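Local coordinates for putative major capsid protein (Cafeteriavirus-dependent mavirus, PDB 6G44) that probably builds the icosahedral shell of a marine virophage as its self-assembling double jelly-roll major capsid protein, at residues 82-87 with 256-261; 242-247 with 346-351; 78-83 with 197-202. One frame throughout, in Å; residues are numbered along the deposited sequence.

Contact 1 (82-87 with 256-261); sequences EIKNIL and DFEVDI
K84 NZ is the best-held polar atom, gripped by two carboxylates of the facing strand. D260 OD2 stands 2.8 Å from K84 NZ in a hydrogen-bonded salt bridge, for the conformer of D260 described here, and E258 OE2 adds a long bridge to K84 NZ at 3.6 Å. K84 has CG anti to the carbonyl carbon and an extended chain beyond, which carries NZ obliquely across D260 to meet OD2 nearly along its C-O axis. E258 instead lies alongside K84, pointing the same way. Since E82 OE2 and D260 OD2 come within 4.7 Å of each other, the ammonium probably also offsets some repulsion between like charges. Where strand 82-84 ends, the amide of N85 has both ends engaged. Its ND2 donates to D256 O over 3.0 Å, in plane with both groups, while its OD1 accepts from a water that also donates to E258 OE1; together these fix the rotation of the amide. On the other face of the sheet the contact is apolar: I83 and V259 lie side by side, with I83 CG1 4.0 Å from V259 CG2. F257 turns a ring edge to K84 O, and the I86 and F257 side chains cross at about a right angle, I86 CG1 touching F257 CE1. The backbone ladder has four bonds. The last of them loosens: E258 N reaches K84 O over 3.2 Å from 44° above the carbonyl plane, next to the point where the backbone leaves strand conformation at N85 (phi 82°). Paired E82-D260, I83-V259 and K84-E258 in register, this is the end of an antiparallel strand pair, with a salt-bridge network across its surface side.

Contact 2 (242-247 with 346-351); sequences IGIADD and KKFAPD
F348 enters against strand 242-244 from CB onward, with CG anti to the carbonyl carbon and beside the backbone N (chi1 -49°). Its CB sits 3.6 Å from I242 O and also touches the CB and CG1 of I244, which runs alongside in the same direction. At the start of the ring, CG and CD2 meet the CD1 methyl of I244, CD2 lying 3.9 Å from I244 CD1. On the other branch, I242 O lies at the ring edge, near its plane, 3.5 Å from F348 CD1. K347 CB rests over the centre of one ring face, 3.6 Å above the plane. Farther out, CE2 packs on F257 O and the tip CZ on V259. The backbone of F348 adds a nearly straight bond (173°): I244 N donates to a lone pair of F348 O over 3.2 Å. At the other end of the contact K346, its chain bent at chi3 (141°), brings NZ to D246 OD1 at 2.8 Å, using the anti lone pair, while D246 OD2 accepts from I154 N. Both carboxylate oxygens are thus engaged, which should favour the charged form. I242 O, by contrast, is buried without a hydrogen-bond partner, with F348 CD1 beside it. The chemistry therefore implies a loop anchored by a buried ring and one backbone bond, with an ion pair at the solvent-exposed K346 end.

Contact 3 (78-83 with 197-202); sequences SFTAEI and KIDFVV
The rings of F79 and F200 lie on the buried side of the strand pair, tilted by 28° and slid apart to 5.4 Å between centroids, so they barely overlap. One face of F79 receives F200 CB instead, a CH-pi contact 4.1 Å from the ring centroid and offset toward the rim. F79 reaches there because its CG takes the crowded position between backbone N and carbonyl carbon (chi1 56°). One face of F200 carries I198 CG2 from its own strand, and its edge meets A81, with CE2 4.1 Å from A81 CB. The opposite side of the sheet is mostly polar. T80 OG1 donates to D199 OD1 over 2.7 Å, arriving 40° out of the carboxylate plane, and H187 also bonds this oxygen. E82 OE2 and K197 NZ stay 4.4 Å apart, beyond a salt bridge, and are joined by a water. Pairs F79-F200 and A81-I198 supply two backbone hydrogen bonds each, F200 N meeting F79 O at 2.9 Å. The apolar face packs on strands 96-98 (I96, L98) and 242-244 (I242), as fits a jelly-roll sheet with its apolar face turned to the core.

In the fold
Contacts 1 and 3 share strand 74-84, including E82 and I83: strand 258-273 pairs with it in contact 1 and strand 195-205 in contact 3, giving three adjacent antiparallel strands. Contact 1 lies at the surface and adds ion pairs on its exposed face to the backbone ladder, whereas contact 3 is partly buried and owes its inner side to aromatic packing. Contact 2, also partly buried, involves no strand-to-strand pairing; a loop that belongs to the C-terminal capsid family region meets strand 242-244. I244 CD1 packs on I83 CG2, and I242 CD1 on F79, A81 and F200, while D256 OD2 probably accepts a hydrogen bond from K347 N. This placement is consistent with contact 2 linking the two jelly rolls.

Contact 1 (82-87 with 256-261)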
ATOM      1  N   GLU C  82     -24.156 -25.045  -7.709  1.00 14.09           N
ATOM      2  CA  GLU C  82     -23.853 -26.447  -7.453  1.00 14.88           C
ATOM      3  C   GLU C  82     -22.732 -26.874  -8.374  1.00 14.02           C
ATOM      4  O   GLU C  82     -22.864 -26.774  -9.581  1.00 13.97           O
ATOM      5  CB  GLU C  82     -25.078 -27.345  -7.689  1.00 16.14           C
ATOM      6  CG  GLU C  82     -24.781 -28.805  -7.352  1.00 18.08           C
ATOM      7  CD  GLU C  82     -25.991 -29.728  -7.432  1.00 20.72           C
ATOM      8  OE1 GLU C  82     -25.856 -30.878  -6.982  1.00 25.56           O
ATOM      9  OE2 GLU C  82     -27.043 -29.330  -7.950  1.00 22.57           O
ATOM     10  N   ILE C  83     -21.620 -27.321  -7.788  1.00 14.26           N
ATOM     11  CA  ILE C  83     -20.447 -27.747  -8.541  1.00 14.57           C
ATOM     12  C   ILE C  83     -20.362 -29.260  -8.457  1.00 14.58           C
ATOM     13  O   ILE C  83     -20.276 -29.813  -7.355  1.00 14.83           O
ATOM     14  CB  ILE C  83     -19.134 -27.147  -7.963  1.00 14.95           C
ATOM     15  CG1 ILE C  83     -19.252 -25.624  -7.928  1.00 15.45           C
ATOM     16  CG2 ILE C  83     -17.960 -27.664  -8.765  1.00 15.67           C
ATOM     17  CD1 ILE C  83     -18.156 -24.937  -7.132  1.00 15.97           C
ATOM     18  N   LYS C  84     -20.386 -29.897  -9.631  1.00 15.22           N
ATOM     19  CA  LYS C  84     -20.350 -31.363  -9.731  1.00 16.28           C
ATOM     20  C   LYS C  84     -19.064 -31.852 -10.374  1.00 16.56           C
ATOM     21  O   LYS C  84     -18.342 -31.088 -11.030  1.00 16.12           O
ATOM     22  CB  LYS C  84     -21.543 -31.862 -10.555  1.00 17.58           C
ATOM     23  CG  LYS C  84     -22.889 -31.425 -10.009  1.00 20.66           C
ATOM     24  CD  LYS C  84     -24.020 -31.893 -10.925  1.00 24.12           C
ATOM     25  CE  LYS C  84     -25.273 -31.071 -10.728  1.00 28.57           C
ATOM     26  NZ  LYS C  84     -26.192 -31.134 -11.911  1.00 32.69           N
ATOM     27  N   ASN C  85     -18.809 -33.158 -10.190  1.00 16.21           N
ATOM     28  CA  ASN C  85     -17.652 -33.889 -10.775  1.00 17.01           C
ATOM     29  C   ASN C  85     -16.366 -33.712  -9.961  1.00 16.26           C
ATOM     30  O   ASN C  85     -15.272 -33.924 -10.482  1.00 16.75           O
ATOM     31  CB  ASN C  85     -17.381 -33.545 -12.256  1.00 17.65           C
ATOM     32  CG  ASN C  85     -18.590 -33.757 -13.155  1.00 18.42           C
ATOM     33  OD1 ASN C  85     -19.512 -34.518 -12.814  1.00 20.65           O
ATOM     34  ND2 ASN C  85     -18.606 -33.063 -14.285  1.00 19.65           N
ATOM     35  N   ILE C  86     -16.509 -33.390  -8.675  1.00 16.64           N
ATOM     36  CA  ILE C  86     -15.378 -33.258  -7.770  1.00 16.69           C
ATOM     37  C   ILE C  86     -15.028 -34.621  -7.203  1.00 16.94           C
ATOM     38  O   ILE C  86     -15.877 -35.278  -6.623  1.00 17.37           O
ATOM     39  CB  ILE C  86     -15.702 -32.306  -6.600  1.00 16.95           C
ATOM     40  CG1 ILE C  86     -16.171 -30.934  -7.111  1.00 17.08           C
ATOM     41  CG2 ILE C  86     -14.485 -32.135  -5.690  1.00 16.88           C
ATOM     42  CD1 ILE C  86     -16.766 -30.078  -6.021  1.00 17.47           C
ATOM     43  N   LEU C  87     -13.762 -35.011  -7.331  1.00 16.68           N
ATOM     44  CA  LEU C  87     -13.286 -36.292  -6.770  1.00 17.91           C
ATOM     45  C   LEU C  87     -13.742 -36.441  -5.328  1.00 18.49           C
ATOM     46  O   LEU C  87     -13.650 -35.514  -4.521  1.00 17.05           O
ATOM     47  CB  LEU C  87     -11.758 -36.392  -6.860  1.00 18.71           C
ATOM     48  CG  LEU C  87     -11.161 -37.761  -6.483  1.00 20.40           C
ATOM     49  CD1 LEU C  87     -11.458 -38.796  -7.554  1.00 22.06           C
ATOM     50  CD2 LEU C  87      -9.660 -37.618  -6.280  1.00 20.60           C
ATOM     51  N   ASP C 256     -14.159 -31.794 -17.118  1.00 27.18           N
ATOM     52  CA  ASP C 256     -14.308 -30.488 -16.434  1.00 24.04           C
ATOM     53  C   ASP C 256     -15.450 -30.610 -15.426  1.00 21.32           C
ATOM     54  O   ASP C 256     -16.235 -31.561 -15.422  1.00 21.11           O
ATOM     55  CB  ASP C 256     -14.570 -29.334 -17.449  1.00 25.35           C
ATOM     56  CG  ASP C 256     -14.080 -27.908 -16.963  1.00 25.69           C
ATOM     57  OD1 ASP C 256     -13.639 -27.731 -15.780  1.00 21.66           O
ATOM     58  OD2 ASP C 256     -14.170 -26.949 -17.804  1.00 24.37           O
ATOM     59  N   PHE C 257     -15.539 -29.618 -14.558  1.00 18.69           N
ATOM     60  CA  PHE C 257     -16.622 -29.526 -13.603  1.00 17.50           C
ATOM     61  C   PHE C 257     -17.887 -29.125 -14.320  1.00 17.95           C
ATOM     62  O   PHE C 257     -17.829 -28.498 -15.351  1.00 18.19           O
ATOM     63  CB  PHE C 257     -16.242 -28.526 -12.503  1.00 16.58           C
ATOM     64  CG  PHE C 257     -14.961 -28.891 -11.833  1.00 16.21           C
ATOM     65  CD1 PHE C 257     -14.934 -29.906 -10.874  1.00 16.57           C
ATOM     66  CD2 PHE C 257     -13.754 -28.312 -12.223  1.00 17.12           C
ATOM     67  CE1 PHE C 257     -13.747 -30.300 -10.291  1.00 17.31           C
ATOM     68  CE2 PHE C 257     -12.555 -28.728 -11.648  1.00 16.54           C
ATOM     69  CZ  PHE C 257     -12.559 -29.715 -10.687  1.00 16.94           C
ATOM     70  N   GLU C 258     -19.022 -29.531 -13.766  1.00 17.33           N
ATOM     71  CA  GLU C 258     -20.330 -29.108 -14.260  1.00 19.28           C
ATOM     72  C   GLU C 258     -20.937 -28.276 -13.156  1.00 17.11           C
ATOM     73  O   GLU C 258     -21.018 -28.729 -12.022  1.00 17.41           O
ATOM     74  CB  GLU C 258     -21.187 -30.346 -14.518  1.00 22.37           C
ATOM     75  CG  GLU C 258     -22.607 -30.071 -14.980  1.00 26.68           C
ATOM     76  CD  GLU C 258     -23.439 -31.334 -15.181  1.00 31.93           C
ATOM     77  OE1 GLU C 258     -22.880 -32.444 -15.306  1.00 39.00           O
ATOM     78  OE2 GLU C 258     -24.678 -31.206 -15.210  1.00 37.25           O
ATOM     79  N   VAL C 259     -21.329 -27.046 -13.485  1.00 15.66           N
ATOM     80  CA  VAL C 259     -21.807 -26.097 -12.480  1.00 15.17           C
ATOM     81  C   VAL C 259     -23.150 -25.582 -12.922  1.00 14.49           C
ATOM     82  O   VAL C 259     -23.339 -25.268 -14.108  1.00 15.20           O
ATOM     83  CB  VAL C 259     -20.805 -24.932 -12.304  1.00 15.42           C
ATOM     84  CG1 VAL C 259     -21.305 -23.967 -11.246  1.00 15.61           C
ATOM     85  CG2 VAL C 259     -19.424 -25.477 -11.956  1.00 16.10           C
ATOM     86  N   ASP C 260     -24.090 -25.517 -11.983  1.00 15.53           N
ATOM     87  CA  ASP C 260     -25.456 -25.016 -12.210  0.50 15.77           C
ATOM     88  C   ASP C 260     -25.776 -23.874 -11.255  1.00 15.35           C
ATOM     89  O   ASP C 260     -25.492 -24.020 -10.082  1.00 15.18           O
ATOM     90  CB  ASP C 260     -26.453 -26.147 -11.939  0.50 16.28           C
ATOM     91  CG  ASP C 260     -26.341 -27.281 -12.941  0.50 17.90           C
ATOM     92  OD1 ASP C 260     -26.230 -26.993 -14.144  0.50 18.80           O
ATOM     93  OD2 ASP C 260     -26.383 -28.447 -12.522  0.50 20.98           O
ATOM     94  N   ILE C 261     -26.448 -22.832 -11.739  1.00 14.43           N
ATOM     95  CA  ILE C 261     -26.936 -21.709 -10.929  1.00 14.55           C
ATOM     96  C   ILE C 261     -28.434 -21.870 -10.717  1.00 14.58           C
ATOM     97  O   ILE C 261     -29.184 -22.124 -11.682  1.00 15.33           O
ATOM     98  CB  ILE C 261     -26.666 -20.371 -11.639  1.00 14.83           C
ATOM     99  CG1 ILE C 261     -25.168 -20.229 -12.002  1.00 14.83           C
ATOM    100  CG2 ILE C 261     -27.171 -19.160 -10.840  1.00 15.29           C
ATOM    101  CD1 ILE C 261     -24.206 -20.170 -10.819  1.00 15.06           C
TER
HETATM  102  O   HOH W   1     -22.246 -34.341 -13.397  1.00 38.50           O

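Contact 2 (242-247 with 346-351)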
ATOM      1  N   ILE C 242     -17.865 -18.125 -11.647  1.00 11.38           N
ATOM      2  CA  ILE C 242     -17.305 -19.102 -10.752  1.00 11.73           C
ATOM      3  C   ILE C 242     -15.863 -19.448 -11.105  1.00 11.47           C
ATOM      4  O   ILE C 242     -15.531 -19.735 -12.240  1.00 11.72           O
ATOM      5  CB  ILE C 242     -18.186 -20.391 -10.765  1.00 12.64           C
ATOM      6  CG1 ILE C 242     -19.644 -20.035 -10.402  1.00 13.01           C
ATOM      7  CG2 ILE C 242     -17.617 -21.479  -9.857  1.00 13.01           C
ATOM      8  CD1 ILE C 242     -19.858 -19.578  -8.966  1.00 14.01           C
ATOM      9  N   GLY C 243     -15.014 -19.377 -10.092  1.00 10.77           N
ATOM     10  CA  GLY C 243     -13.643 -19.843 -10.187  1.00 11.52           C
ATOM     11  C   GLY C 243     -13.333 -21.081  -9.388  1.00 10.75           C
ATOM     12  O   GLY C 243     -13.745 -21.204  -8.228  1.00 11.03           O
ATOM     13  N   ILE C 244     -12.607 -22.016 -10.025  1.00 11.58           N
ATOM     14  CA  ILE C 244     -12.196 -23.283  -9.411  1.00 11.71           C
ATOM     15  C   ILE C 244     -10.718 -23.458  -9.705  1.00 11.27           C
ATOM     16  O   ILE C 244     -10.310 -23.409 -10.857  1.00 11.74           O
ATOM     17  CB  ILE C 244     -13.012 -24.501  -9.943  1.00 12.49           C
ATOM     18  CG1 ILE C 244     -14.517 -24.266  -9.732  1.00 12.86           C
ATOM     19  CG2 ILE C 244     -12.553 -25.749  -9.223  1.00 12.68           C
ATOM     20  CD1 ILE C 244     -15.417 -25.285 -10.402  1.00 13.21           C
ATOM     21  N   ALA C 245      -9.923 -23.624  -8.646  1.00 11.31           N
ATOM     22  CA  ALA C 245      -8.490 -23.866  -8.780  1.00 12.01           C
ATOM     23  C   ALA C 245      -8.204 -25.054  -9.702  1.00 12.69           C
ATOM     24  O   ALA C 245      -8.949 -26.045  -9.734  1.00 13.11           O
ATOM     25  CB  ALA C 245      -7.851 -24.096  -7.436  1.00 12.05           C
ATOM     26  N   ASP C 246      -7.126 -24.925 -10.459  1.00 12.39           N
ATOM     27  CA  ASP C 246      -6.728 -25.920 -11.449  1.00 14.10           C
ATOM     28  C   ASP C 246      -6.190 -27.200 -10.860  1.00 14.87           C
ATOM     29  O   ASP C 246      -5.984 -28.137 -11.632  1.00 17.85           O
ATOM     30  CB  ASP C 246      -5.760 -25.264 -12.437  1.00 14.49           C
ATOM     31  CG  ASP C 246      -6.424 -24.125 -13.175  1.00 15.36           C
ATOM     32  OD1 ASP C 246      -7.256 -24.424 -14.086  1.00 17.63           O
ATOM     33  OD2 ASP C 246      -6.234 -22.937 -12.799  1.00 13.54           O
ATOM     34  N   ASP C 247      -5.972 -27.268  -9.542  1.00 14.21           N
ATOM     35  CA  ASP C 247      -5.558 -28.501  -8.883  1.00 14.48           C
ATOM     36  C   ASP C 247      -6.662 -29.212  -8.105  1.00 14.84           C
ATOM     37  O   ASP C 247      -6.368 -30.198  -7.417  1.00 17.23           O
ATOM     38  CB  ASP C 247      -4.270 -28.333  -8.065  1.00 14.77           C
ATOM     39  CG  ASP C 247      -4.378 -27.388  -6.866  1.00 16.07           C
ATOM     40  OD1 ASP C 247      -5.349 -26.595  -6.758  1.00 15.02           O
ATOM     41  OD2 ASP C 247      -3.422 -27.449  -6.028  1.00 16.88           O
ATOM     42  N   LYS C 346     -10.972 -24.550 -20.486  1.00 22.93           N
ATOM     43  CA  LYS C 346     -11.537 -24.873 -19.188  1.00 23.14           C
ATOM     44  C   LYS C 346     -12.492 -23.733 -18.865  1.00 21.71           C
ATOM     45  O   LYS C 346     -12.181 -22.570 -19.156  1.00 24.26           O
ATOM     46  CB  LYS C 346     -10.437 -24.919 -18.148  1.00 24.86           C
ATOM     47  CG  LYS C 346      -9.531 -26.136 -18.234  1.00 27.70           C
ATOM     48  CD  LYS C 346      -8.404 -25.970 -17.227  1.00 31.41           C
ATOM     49  CE  LYS C 346      -8.021 -27.255 -16.515  1.00 33.96           C
ATOM     50  NZ  LYS C 346      -7.375 -26.932 -15.208  1.00 31.99           N
ATOM     51  N   LYS C 347     -13.622 -24.031 -18.250  1.00 18.74           N
ATOM     52  CA  LYS C 347     -14.616 -22.989 -18.015  1.00 17.80           C
ATOM     53  C   LYS C 347     -14.343 -22.106 -16.777  1.00 14.79           C
ATOM     54  O   LYS C 347     -14.859 -20.997 -16.712  1.00 14.53           O
ATOM     55  CB  LYS C 347     -16.009 -23.589 -17.885  1.00 21.44           C
ATOM     56  CG  LYS C 347     -16.549 -24.253 -19.149  1.00 24.58           C
ATOM     57  CD  LYS C 347     -17.928 -24.859 -18.868  1.00 28.44           C
ATOM     58  CE  LYS C 347     -18.749 -25.139 -20.122  1.00 32.65           C
ATOM     59  NZ  LYS C 347     -18.869 -23.963 -21.026  1.00 35.69           N
ATOM     60  N   PHE C 348     -13.583 -22.602 -15.808  1.00 13.55           N
ATOM     61  CA  PHE C 348     -13.512 -21.955 -14.485  1.00 12.92           C
ATOM     62  C   PHE C 348     -12.108 -21.487 -14.130  1.00 12.23           C
ATOM     63  O   PHE C 348     -11.816 -21.224 -12.976  1.00 12.94           O
ATOM     64  CB  PHE C 348     -14.134 -22.878 -13.425  1.00 13.49           C
ATOM     65  CG  PHE C 348     -15.480 -23.400 -13.853  1.00 14.49           C
ATOM     66  CD1 PHE C 348     -16.542 -22.548 -13.968  1.00 14.59           C
ATOM     67  CD2 PHE C 348     -15.647 -24.733 -14.218  1.00 14.91           C
ATOM     68  CE1 PHE C 348     -17.763 -22.992 -14.422  1.00 15.61           C
ATOM     69  CE2 PHE C 348     -16.877 -25.180 -14.683  1.00 15.21           C
ATOM     70  CZ  PHE C 348     -17.919 -24.316 -14.793  1.00 15.56           C
ATOM     71  N   ALA C 349     -11.277 -21.384 -15.156  1.00 12.39           N
ATOM     72  CA  ALA C 349      -9.860 -20.994 -15.056  1.00 12.76           C
ATOM     73  C   ALA C 349      -9.657 -19.549 -15.455  1.00 12.30           C
ATOM     74  O   ALA C 349     -10.549 -18.911 -15.994  1.00 12.48           O
ATOM     75  CB  ALA C 349      -9.037 -21.889 -15.973  1.00 12.95           C
ATOM     76  N   PRO C 350      -8.460 -19.003 -15.173  1.00 11.85           N
ATOM     77  CA  PRO C 350      -8.157 -17.645 -15.629  1.00 11.92           C
ATOM     78  C   PRO C 350      -8.309 -17.456 -17.132  1.00 11.86           C
ATOM     79  O   PRO C 350      -8.063 -18.376 -17.930  1.00 12.94           O
ATOM     80  CB  PRO C 350      -6.687 -17.483 -15.230  1.00 11.64           C
ATOM     81  CG  PRO C 350      -6.523 -18.372 -14.036  1.00 12.07           C
ATOM     82  CD  PRO C 350      -7.325 -19.574 -14.424  1.00 11.61           C
ATOM     83  N   ASP C 351      -8.723 -16.266 -17.521  1.00 12.21           N
ATOM     84  CA  ASP C 351      -8.718 -15.894 -18.947  1.00 12.89           C
ATOM     85  C   ASP C 351      -7.290 -15.875 -19.493  1.00 13.08           C
ATOM     86  O   ASP C 351      -6.347 -15.509 -18.796  1.00 13.51           O
ATOM     87  CB  ASP C 351      -9.396 -14.533 -19.176  1.00 14.42           C
ATOM     88  CG  ASP C 351     -10.916 -14.610 -19.191  1.00 17.52           C
ATOM     89  OD1 ASP C 351     -11.485 -15.691 -19.384  1.00 21.15           O
ATOM     90  OD2 ASP C 351     -11.531 -13.524 -19.128  1.00 22.02           O
TER

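Contact 3 (78-83 with 197-202)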
ATOM      1  N   SER C  78     -27.656 -12.607  -5.723  1.00 13.44           N
ATOM      2  CA  SER C  78     -27.562 -13.746  -4.854  1.00 13.93           C
ATOM      3  C   SER C  78     -27.969 -14.984  -5.627  1.00 13.86           C
ATOM      4  O   SER C  78     -28.844 -14.914  -6.488  1.00 13.81           O
ATOM      5  CB  SER C  78     -28.389 -13.576  -3.590  1.00 16.14           C
ATOM      6  OG  SER C  78     -29.744 -13.509  -3.880  1.00 18.24           O
ATOM      7  N   PHE C  79     -27.295 -16.088  -5.357  1.00 13.04           N
ATOM      8  CA  PHE C  79     -27.617 -17.336  -6.033  1.00 13.54           C
ATOM      9  C   PHE C  79     -26.959 -18.479  -5.316  1.00 13.73           C
ATOM     10  O   PHE C  79     -26.094 -18.283  -4.446  1.00 13.29           O
ATOM     11  CB  PHE C  79     -27.139 -17.290  -7.482  1.00 13.92           C
ATOM     12  CG  PHE C  79     -25.654 -16.993  -7.622  1.00 13.70           C
ATOM     13  CD1 PHE C  79     -24.716 -18.020  -7.600  1.00 14.69           C
ATOM     14  CD2 PHE C  79     -25.207 -15.677  -7.721  1.00 13.91           C
ATOM     15  CE1 PHE C  79     -23.353 -17.742  -7.712  1.00 14.12           C
ATOM     16  CE2 PHE C  79     -23.847 -15.390  -7.827  1.00 14.08           C
ATOM     17  CZ  PHE C  79     -22.934 -16.428  -7.818  1.00 14.32           C
ATOM     18  N   THR C  80     -27.346 -19.689  -5.708  1.00 13.72           N
ATOM     19  CA  THR C  80     -26.706 -20.906  -5.265  1.00 13.50           C
ATOM     20  C   THR C  80     -26.027 -21.545  -6.467  1.00 13.66           C
ATOM     21  O   THR C  80     -26.631 -21.653  -7.526  1.00 13.82           O
ATOM     22  CB  THR C  80     -27.726 -21.890  -4.643  1.00 14.26           C
ATOM     23  OG1 THR C  80     -28.335 -21.283  -3.499  1.00 14.92           O
ATOM     24  CG2 THR C  80     -27.067 -23.196  -4.247  1.00 14.47           C
ATOM     25  N   ALA C  81     -24.754 -21.909  -6.329  1.00 13.01           N
ATOM     26  CA  ALA C  81     -24.008 -22.661  -7.332  1.00 13.39           C
ATOM     27  C   ALA C  81     -23.807 -24.077  -6.851  1.00 14.35           C
ATOM     28  O   ALA C  81     -23.326 -24.289  -5.734  1.00 13.99           O
ATOM     29  CB  ALA C  81     -22.659 -22.011  -7.585  1.00 13.41           C
ATOM     30  N   GLU C  82     -24.156 -25.045  -7.709  1.00 14.09           N
ATOM     31  CA  GLU C  82     -23.853 -26.447  -7.453  1.00 14.88           C
ATOM     32  C   GLU C  82     -22.732 -26.874  -8.374  1.00 14.02           C
ATOM     33  O   GLU C  82     -22.864 -26.774  -9.581  1.00 13.97           O
ATOM     34  CB  GLU C  82     -25.078 -27.345  -7.689  1.00 16.14           C
ATOM     35  CG  GLU C  82     -24.781 -28.805  -7.352  1.00 18.08           C
ATOM     36  CD  GLU C  82     -25.991 -29.728  -7.432  1.00 20.72           C
ATOM     37  OE1 GLU C  82     -25.856 -30.878  -6.982  1.00 25.56           O
ATOM     38  OE2 GLU C  82     -27.043 -29.330  -7.950  1.00 22.57           O
ATOM     39  N   ILE C  83     -21.620 -27.321  -7.788  1.00 14.26           N
ATOM     40  CA  ILE C  83     -20.447 -27.747  -8.541  1.00 14.57           C
ATOM     41  C   ILE C  83     -20.362 -29.260  -8.457  1.00 14.58           C
ATOM     42  O   ILE C  83     -20.276 -29.813  -7.355  1.00 14.83           O
ATOM     43  CB  ILE C  83     -19.134 -27.147  -7.963  1.00 14.95           C
ATOM     44  CG1 ILE C  83     -19.252 -25.624  -7.928  1.00 15.45           C
ATOM     45  CG2 ILE C  83     -17.960 -27.664  -8.765  1.00 15.67           C
ATOM     46  CD1 ILE C  83     -18.156 -24.937  -7.132  1.00 15.97           C
ATOM     47  N   LYS C 197     -22.717 -27.398  -2.828  1.00 15.60           N
ATOM     48  CA  LYS C 197     -23.595 -26.261  -3.088  1.00 14.76           C
ATOM     49  C   LYS C 197     -23.120 -25.106  -2.221  1.00 14.01           C
ATOM     50  O   LYS C 197     -22.921 -25.275  -1.029  1.00 14.72           O
ATOM     51  CB  LYS C 197     -25.067 -26.576  -2.791  1.00 17.25           C
ATOM     52  CG  LYS C 197     -25.737 -27.386  -3.876  1.00 19.70           C
ATOM     53  CD  LYS C 197     -27.195 -27.670  -3.522  1.00 21.45           C
ATOM     54  CE  LYS C 197     -27.895 -28.431  -4.634  1.00 25.24           C
ATOM     55  NZ  LYS C 197     -29.359 -28.504  -4.337  1.00 26.66           N
ATOM     56  N   ILE C 198     -22.970 -23.952  -2.852  1.00 13.16           N
ATOM     57  CA  ILE C 198     -22.521 -22.729  -2.165  1.00 13.24           C
ATOM     58  C   ILE C 198     -23.474 -21.579  -2.522  1.00 12.08           C
ATOM     59  O   ILE C 198     -23.721 -21.304  -3.706  1.00 12.46           O
ATOM     60  CB  ILE C 198     -21.073 -22.339  -2.561  1.00 14.30           C
ATOM     61  CG1 ILE C 198     -20.156 -23.537  -2.383  1.00 15.29           C
ATOM     62  CG2 ILE C 198     -20.601 -21.136  -1.727  1.00 13.95           C
ATOM     63  CD1 ILE C 198     -18.753 -23.349  -2.893  1.00 15.86           C
ATOM     64  N   ASP C 199     -23.981 -20.904  -1.502  1.00 12.07           N
ATOM     65  CA  ASP C 199     -24.743 -19.677  -1.662  1.00 12.66           C
ATOM     66  C   ASP C 199     -23.748 -18.516  -1.704  1.00 13.01           C
ATOM     67  O   ASP C 199     -22.792 -18.477  -0.911  1.00 13.91           O
ATOM     68  CB  ASP C 199     -25.695 -19.440  -0.490  1.00 13.10           C
ATOM     69  CG  ASP C 199     -26.642 -20.604  -0.239  1.00 14.28           C
ATOM     70  OD1 ASP C 199     -26.913 -21.390  -1.185  1.00 15.36           O
ATOM     71  OD2 ASP C 199     -27.103 -20.733   0.917  1.00 16.19           O
ATOM     72  N   PHE C 200     -23.971 -17.594  -2.614  1.00 12.83           N
ATOM     73  CA  PHE C 200     -23.161 -16.360  -2.758  1.00 12.33           C
ATOM     74  C   PHE C 200     -24.057 -15.126  -2.741  1.00 12.65           C
ATOM     75  O   PHE C 200     -25.191 -15.157  -3.248  1.00 12.12           O
ATOM     76  CB  PHE C 200     -22.438 -16.339  -4.096  1.00 12.50           C
ATOM     77  CG  PHE C 200     -21.362 -17.373  -4.260  1.00 12.75           C
ATOM     78  CD1 PHE C 200     -20.063 -17.088  -3.906  1.00 12.45           C
ATOM     79  CD2 PHE C 200     -21.637 -18.618  -4.814  1.00 13.09           C
ATOM     80  CE1 PHE C 200     -19.073 -18.002  -4.090  1.00 12.52           C
ATOM     81  CE2 PHE C 200     -20.647 -19.562  -4.975  1.00 13.10           C
ATOM     82  CZ  PHE C 200     -19.341 -19.246  -4.638  1.00 12.80           C
ATOM     83  N   VAL C 201     -23.531 -14.017  -2.226  1.00 12.65           N
ATOM     84  CA  VAL C 201     -24.136 -12.691  -2.356  1.00 12.77           C
ATOM     85  C   VAL C 201     -23.008 -11.743  -2.752  1.00 12.74           C
ATOM     86  O   VAL C 201     -21.980 -11.702  -2.048  1.00 13.04           O
ATOM     87  CB  VAL C 201     -24.784 -12.180  -1.074  1.00 13.80           C
ATOM     88  CG1 VAL C 201     -25.451 -10.851  -1.311  1.00 14.60           C
ATOM     89  CG2 VAL C 201     -25.807 -13.160  -0.543  1.00 15.17           C
ATOM     90  N   VAL C 202     -23.184 -11.009  -3.825  1.00 12.21           N
ATOM     91  CA  VAL C 202     -22.170 -10.020  -4.301  1.00 12.93           C
ATOM     92  C   VAL C 202     -22.862  -8.706  -4.603  1.00 12.83           C
ATOM     93  O   VAL C 202     -23.876  -8.702  -5.333  1.00 12.47           O
ATOM     94  CB  VAL C 202     -21.451 -10.506  -5.572  1.00 14.27           C
ATOM     95  CG1 VAL C 202     -20.521  -9.435  -6.141  1.00 15.00           C
ATOM     96  CG2 VAL C 202     -20.704 -11.794  -5.276  1.00 15.85           C
TER
HETATM   97  O   HOH W   2     -29.569 -30.684  -6.344  1.00 46.82           O